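PDB 7B4O: superoxide dismutase [Cu-Zn] from Bacteroidetes bacterium GWA2_30_7, which probably dismutates superoxide to oxygen and hydrogen peroxide, as copper-zinc superoxide dismutases do, and is seen here with zinc in both metal sites. Local coordinates for residues A[71-76]-A[114-119]; A[75-80]-A[87-92]. All coordinates share one frame; numbering follows the deposited sequence.

Overall arrangement
After strand 46-53 the chain enters the long loop that carries H69, H77 and H86 of the zinc site. Residues 71-76 lie in this loop and reach across to 114-119 in contact 1. Residues 75-80 overlap its end, sharing K75 and S76, and fold against 87-92, at the start of strand 89-95. Contact 2 therefore closes a short loop of six intervening residues. It starts from the same stretch and closes inside contact 1, which spans 37 residues, among them strands 89-95 and 101-107. Their centres lie about 11 Å apart. They meet at I87, which packs on both P72 and H116. Contact 1 ties the zinc loop to the loop before strand 122-126; contact 2 ties it to edge strand 89-95.

Contact 1. Residues A[71-76]-A[114-119]; sequences NPEEKS and GEHSII. With ZN (zinc ion), chain H.
P72 and H116 mark the nearest approach of the two backbones, their CA atoms 6.3 Å apart, and each lies in a type I beta turn, N71 to E74 and G114 to S117. The CB of P72 points toward the other loop. P72 CG lies 3.7 Å from H116 CD2, and P72 CB rests 3.9 Å from the carbonyl O of E115. E73 supplies the polar half of the contact. Its CG sits anti to the carbonyl carbon (chi1 -71°), and a second bend, chi2 -69°, folds the carboxylate back toward the imidazole. H116 NE2 then donates to E73 OE2, which lies at the ring edge near its plane. The 2.4 Å between H116 NE2 and E73 OE2 is very short, so the exact length is doubtful. The carboxylate and ring planes stand 76° apart. The N71 side chain ties the start of its turn to the residue after it: K75 N donates to N71 OD1 at 2.9 Å, on a lone pair in the carbonyl plane, and N71 ND2 bonds to K75 O. E115 extends its side chain to a peripheral zinc ion, which OE1 binds at 2.0 Å. S117 OG accepts from I119 N in an ST turn. This is a surface contact between the zinc loop, which joins strands 46-53 and 89-95, and the Greek key loop, which joins strands 101-107 and 122-126. Beyond it, I118 packs on I149 and I119 on I151, both of strand 143-151, and I119 also meets G120 of the second subunit.

Contact 2. Residues A[75-80]-A[87-92]; sequences KSHGAP and IGDLGN. With ZN (zinc ion), chain F.
H77 and D89 meet at a zinc ion, which H77 ND1 binds at 2.1 Å and D89 OD1 at 1.9 Å. The H77 side chain swings anti to the backbone N (chi1 -179°), which carries the ring over to the metal. Its plane is turned 73° from that of the D89 carboxylate. NE2, on the far side of the ring, is hydrogen-bonded to D130, and this second-shell bond helps fix the ring's rotation. Next in the chain, G78 N donates to D89 OD2 at 2.9 Å. The bond is nearly straight, 168°, and comes from above the carboxylate plane. G78 O takes a hydrogen bond from a water that also accepts, weakly, from G91 N. Further on, the P80 ring lies against the L90-G91 peptide, with CG 3.5 Å from L90 C and CD 3.7 Å from G91 CA. A CB on G91 would clash with P80 CG. P80 CA also makes a CH···O contact of 3.5 Å with D89 O, a buried oxygen that has no hydrogen-bond partner in the model. Without CG and CD, as with an alanine here, a gap would probably open against the L90-G91 peptide, and the backbone would lose the stiffness of the proline ring. H69 and H86 complete the zinc site, and H69 is also a ligand of the neighbouring metal site. The two oxygens of D89 thus have separate roles: OD1 binds the metal, while OD2 takes the backbone N-H of G78 and is hydrogen-bonded again close by in the chain. This division probably holds the carboxylate in its one-oxygen binding mode and anchors the loop next to its own ligand, H77.

Contact 1. Residues A[71-76]-A[114-119]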
loop_
_atom_site.group_PDB
_atom_site.type_symbol
_atom_site.label_atom_id
_atom_site.label_comp_id
_atom_site.label_asym_id
_atom_site.label_seq_id
_atom_site.Cartn_x
_atom_site.Cartn_y
_atom_site.Cartn_z
ATOM N N ASN A 71 15.498 4.181 -5.897
ATOM C CA ASN A 71 16.863 4.712 -6.110
ATOM C C ASN A 71 16.778 6.153 -6.597
ATOM O O ASN A 71 17.316 6.491 -7.650
ATOM C CB ASN A 71 17.629 3.816 -7.080
ATOM C CG ASN A 71 19.081 4.217 -7.222
ATOM O OD1 ASN A 71 19.655 4.847 -6.328
ATOM N ND2 ASN A 71 19.669 3.817 -8.331
ATOM N N PRO A 72 16.156 7.058 -5.818
ATOM C CA PRO A 72 16.004 8.444 -6.262
ATOM C C PRO A 72 17.350 9.177 -6.382
ATOM O O PRO A 72 17.405 10.157 -7.113
ATOM C CB PRO A 72 15.104 9.053 -5.189
ATOM C CG PRO A 72 15.397 8.237 -3.956
ATOM C CD PRO A 72 15.582 6.823 -4.483
ATOM N N GLU A 73 18.402 8.700 -5.700
ATOM C CA GLU A 73 19.749 9.341 -5.766
ATOM C C GLU A 73 20.559 8.798 -6.950
ATOM O O GLU A 73 21.636 9.324 -7.185
ATOM C CB GLU A 73 20.476 9.171 -4.434
ATOM C CG GLU A 73 19.858 10.028 -3.334
ATOM C CD GLU A 73 20.062 11.528 -3.528
ATOM O OE1 GLU A 73 21.200 11.923 -3.835
ATOM O OE2 GLU A 73 19.080 12.306 -3.398
ATOM N N GLU A 74 20.058 7.777 -7.663
ATOM C CA GLU A 74 20.739 7.189 -8.853
ATOM C C GLU A 74 22.121 6.686 -8.430
ATOM O O GLU A 74 23.133 7.001 -9.104
ATOM C CB GLU A 74 20.811 8.197 -10.000
ATOM C CG GLU A 74 19.438 8.611 -10.509
ATOM C CD GLU A 74 19.419 9.688 -11.583
ATOM O OE1 GLU A 74 18.318 10.192 -11.900
ATOM O OE2 GLU A 74 20.493 10.028 -12.089
ATOM N N LYS A 75 22.167 5.942 -7.330
ATOM C CA LYS A 75 23.393 5.359 -6.750
ATOM C C LYS A 75 23.426 3.856 -7.040
ATOM O O LYS A 75 22.485 3.330 -7.664
ATOM C CB LYS A 75 23.462 5.731 -5.267
ATOM C CG LYS A 75 23.820 7.208 -5.072
ATOM C CD LYS A 75 23.941 7.671 -3.644
ATOM C CE LYS A 75 25.049 6.994 -2.869
ATOM N NZ LYS A 75 26.386 7.343 -3.393
ATOM N N SER A 76 24.530 3.223 -6.660
ATOM C CA SER A 76 24.784 1.775 -6.846
ATOM C C SER A 76 24.075 0.991 -5.748
ATOM O O SER A 76 23.785 1.555 -4.704
ATOM C CB SER A 76 26.256 1.486 -6.851
ATOM O OG SER A 76 26.873 2.143 -7.933
ATOM N N GLY A 114 9.079 14.382 0.873
ATOM C CA GLY A 114 9.983 14.859 -0.186
ATOM C C GLY A 114 10.355 13.760 -1.167
ATOM O O GLY A 114 9.677 12.711 -1.173
ATOM N N GLU A 115 11.421 13.993 -1.943
ATOM C CA GLU A 115 11.850 13.161 -3.105
ATOM C C GLU A 115 12.254 11.749 -2.661
ATOM O O GLU A 115 12.047 10.810 -3.447
ATOM C CB GLU A 115 13.019 13.828 -3.834
ATOM C CG GLU A 115 12.631 15.131 -4.514
ATOM C CD GLU A 115 13.763 15.872 -5.214
ATOM O OE1 GLU A 115 14.853 15.277 -5.380
ATOM O OE2 GLU A 115 13.550 17.045 -5.593
ATOM N N HIS A 116 12.842 11.612 -1.473
ATOM C CA HIS A 116 13.315 10.320 -0.911
ATOM C C HIS A 116 12.178 9.595 -0.175
ATOM O O HIS A 116 12.478 8.536 0.417
ATOM C CB HIS A 116 14.499 10.526 0.046
ATOM C CG HIS A 116 15.767 10.952 -0.609
ATOM N ND1 HIS A 116 16.965 11.076 0.099
ATOM C CD2 HIS A 116 16.045 11.281 -1.890
ATOM C CE1 HIS A 116 17.909 11.467 -0.726
ATOM N NE2 HIS A 116 17.371 11.597 -1.949
ATOM N N SER A 117 10.955 10.149 -0.135
ATOM C CA SER A 117 9.863 9.576 0.696
ATOM C C SER A 117 9.606 8.142 0.252
ATOM O O SER A 117 9.463 7.901 -0.952
ATOM C CB SER A 117 8.574 10.348 0.667
ATOM O OG SER A 117 7.594 9.676 1.453
ATOM N N ILE A 118 9.483 7.236 1.216
ATOM C CA ILE A 118 9.160 5.808 0.942
ATOM C C ILE A 118 7.650 5.612 0.899
ATOM O O ILE A 118 7.218 4.487 0.576
ATOM C CB ILE A 118 9.834 4.880 1.960
ATOM C CG1 ILE A 118 9.275 5.072 3.374
ATOM C CG2 ILE A 118 11.343 5.047 1.885
ATOM C CD1 ILE A 118 9.683 3.988 4.325
ATOM N N ILE A 119 6.856 6.630 1.206
ATOM C CA ILE A 119 5.374 6.474 1.217
ATOM C C ILE A 119 4.904 6.192 -0.211
ATOM O O ILE A 119 5.249 6.938 -1.134
ATOM C CB ILE A 119 4.677 7.709 1.810
ATOM C CG1 ILE A 119 5.118 7.998 3.245
ATOM C CG2 ILE A 119 3.173 7.562 1.698
ATOM C CD1 ILE A 119 4.912 6.885 4.224
HETATM ZN ZN ZN H . 15.184 13.517 -6.326
#

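Contact 2. Residues A[75-80]-A[87-92]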
loop_
_atom_site.group_PDB
_atom_site.type_symbol
_atom_site.label_atom_id
_atom_site.label_comp_id
_atom_site.label_asym_id
_atom_site.label_seq_id
_atom_site.Cartn_x
_atom_site.Cartn_y
_atom_site.Cartn_z
ATOM N N LYS A 75 22.167 5.942 -7.330
ATOM C CA LYS A 75 23.393 5.359 -6.750
ATOM C C LYS A 75 23.426 3.856 -7.040
ATOM O O LYS A 75 22.485 3.330 -7.664
ATOM C CB LYS A 75 23.462 5.731 -5.267
ATOM C CG LYS A 75 23.820 7.208 -5.072
ATOM C CD LYS A 75 23.941 7.671 -3.644
ATOM C CE LYS A 75 25.049 6.994 -2.869
ATOM N NZ LYS A 75 26.386 7.343 -3.393
ATOM N N SER A 76 24.530 3.223 -6.660
ATOM C CA SER A 76 24.784 1.775 -6.846
ATOM C C SER A 76 24.075 0.991 -5.748
ATOM O O SER A 76 23.785 1.555 -4.704
ATOM C CB SER A 76 26.256 1.486 -6.851
ATOM O OG SER A 76 26.873 2.143 -7.933
ATOM N N HIS A 77 23.843 -0.294 -5.989
ATOM C CA HIS A 77 23.266 -1.229 -4.996
ATOM C C HIS A 77 24.305 -1.508 -3.911
ATOM O O HIS A 77 25.485 -1.732 -4.252
ATOM C CB HIS A 77 22.837 -2.520 -5.670
ATOM C CG HIS A 77 22.229 -3.484 -4.711
ATOM N ND1 HIS A 77 20.965 -3.308 -4.161
ATOM C CD2 HIS A 77 22.747 -4.588 -4.126
ATOM C CE1 HIS A 77 20.731 -4.298 -3.322
ATOM N NE2 HIS A 77 21.795 -5.093 -3.284
ATOM N N GLY A 78 23.887 -1.567 -2.653
ATOM C CA GLY A 78 24.782 -1.965 -1.556
ATOM C C GLY A 78 24.031 -2.433 -0.335
ATOM O O GLY A 78 22.833 -2.769 -0.453
ATOM N N ALA A 79 24.732 -2.455 0.793
ATOM C CA ALA A 79 24.213 -2.850 2.118
ATOM C C ALA A 79 23.635 -1.627 2.813
ATOM O O ALA A 79 24.031 -0.499 2.526
ATOM C CB ALA A 79 25.315 -3.479 2.926
ATOM N N PRO A 80 22.710 -1.813 3.776
ATOM C CA PRO A 80 22.146 -0.697 4.533
ATOM C C PRO A 80 23.205 0.250 5.125
ATOM O O PRO A 80 22.975 1.457 5.146
ATOM C CB PRO A 80 21.348 -1.382 5.658
ATOM C CG PRO A 80 21.047 -2.759 5.145
ATOM C CD PRO A 80 22.115 -3.104 4.137
ATOM N N ILE A 87 18.322 3.989 -1.717
ATOM C CA ILE A 87 17.436 4.250 -0.551
ATOM C C ILE A 87 16.749 2.929 -0.177
ATOM O O ILE A 87 16.637 2.629 1.021
ATOM C CB ILE A 87 16.426 5.369 -0.836
ATOM C CG1 ILE A 87 17.102 6.717 -1.100
ATOM C CG2 ILE A 87 15.430 5.467 0.308
ATOM C CD1 ILE A 87 18.046 7.182 -0.013
ATOM N N GLY A 88 16.356 2.137 -1.171
ATOM C CA GLY A 88 15.584 0.902 -0.915
ATOM C C GLY A 88 16.411 -0.273 -0.414
ATOM O O GLY A 88 15.829 -1.367 -0.253
ATOM N N ASP A 89 17.721 -0.133 -0.212
ATOM C CA ASP A 89 18.600 -1.274 0.147
ATOM C C ASP A 89 18.558 -1.537 1.648
ATOM O O ASP A 89 19.413 -1.030 2.382
ATOM C CB ASP A 89 20.024 -1.047 -0.364
ATOM C CG ASP A 89 20.116 -1.126 -1.872
ATOM O OD1 ASP A 89 19.137 -1.618 -2.516
ATOM O OD2 ASP A 89 21.166 -0.694 -2.403
ATOM N N LEU A 90 17.569 -2.324 2.097
ATOM C CA LEU A 90 17.388 -2.636 3.534
ATOM C C LEU A 90 18.001 -4.009 3.858
ATOM O O LEU A 90 17.756 -4.492 4.957
ATOM C CB LEU A 90 15.901 -2.589 3.904
ATOM C CG LEU A 90 15.107 -1.375 3.425
ATOM C CD1 LEU A 90 13.754 -1.335 4.114
ATOM C CD2 LEU A 90 15.828 -0.049 3.651
ATOM N N GLY A 91 18.837 -4.557 2.970
ATOM C CA GLY A 91 19.676 -5.736 3.244
ATOM C C GLY A 91 18.895 -7.039 3.181
ATOM O O GLY A 91 18.209 -7.278 2.169
ATOM N N ASN A 92 19.029 -7.857 4.219
ATOM C CA ASN A 92 18.413 -9.203 4.284
ATOM C C ASN A 92 17.583 -9.316 5.554
ATOM O O ASN A 92 17.948 -8.721 6.590
ATOM C CB ASN A 92 19.446 -10.325 4.247
ATOM C CG ASN A 92 20.095 -10.421 2.885
ATOM O OD1 ASN A 92 19.458 -10.859 1.933
ATOM N ND2 ASN A 92 21.338 -9.987 2.779
HETATM ZN ZN ZN F . 19.477 -1.897 -4.386
HETATM O O HOH W 1 20.520 -4.277 0.449
#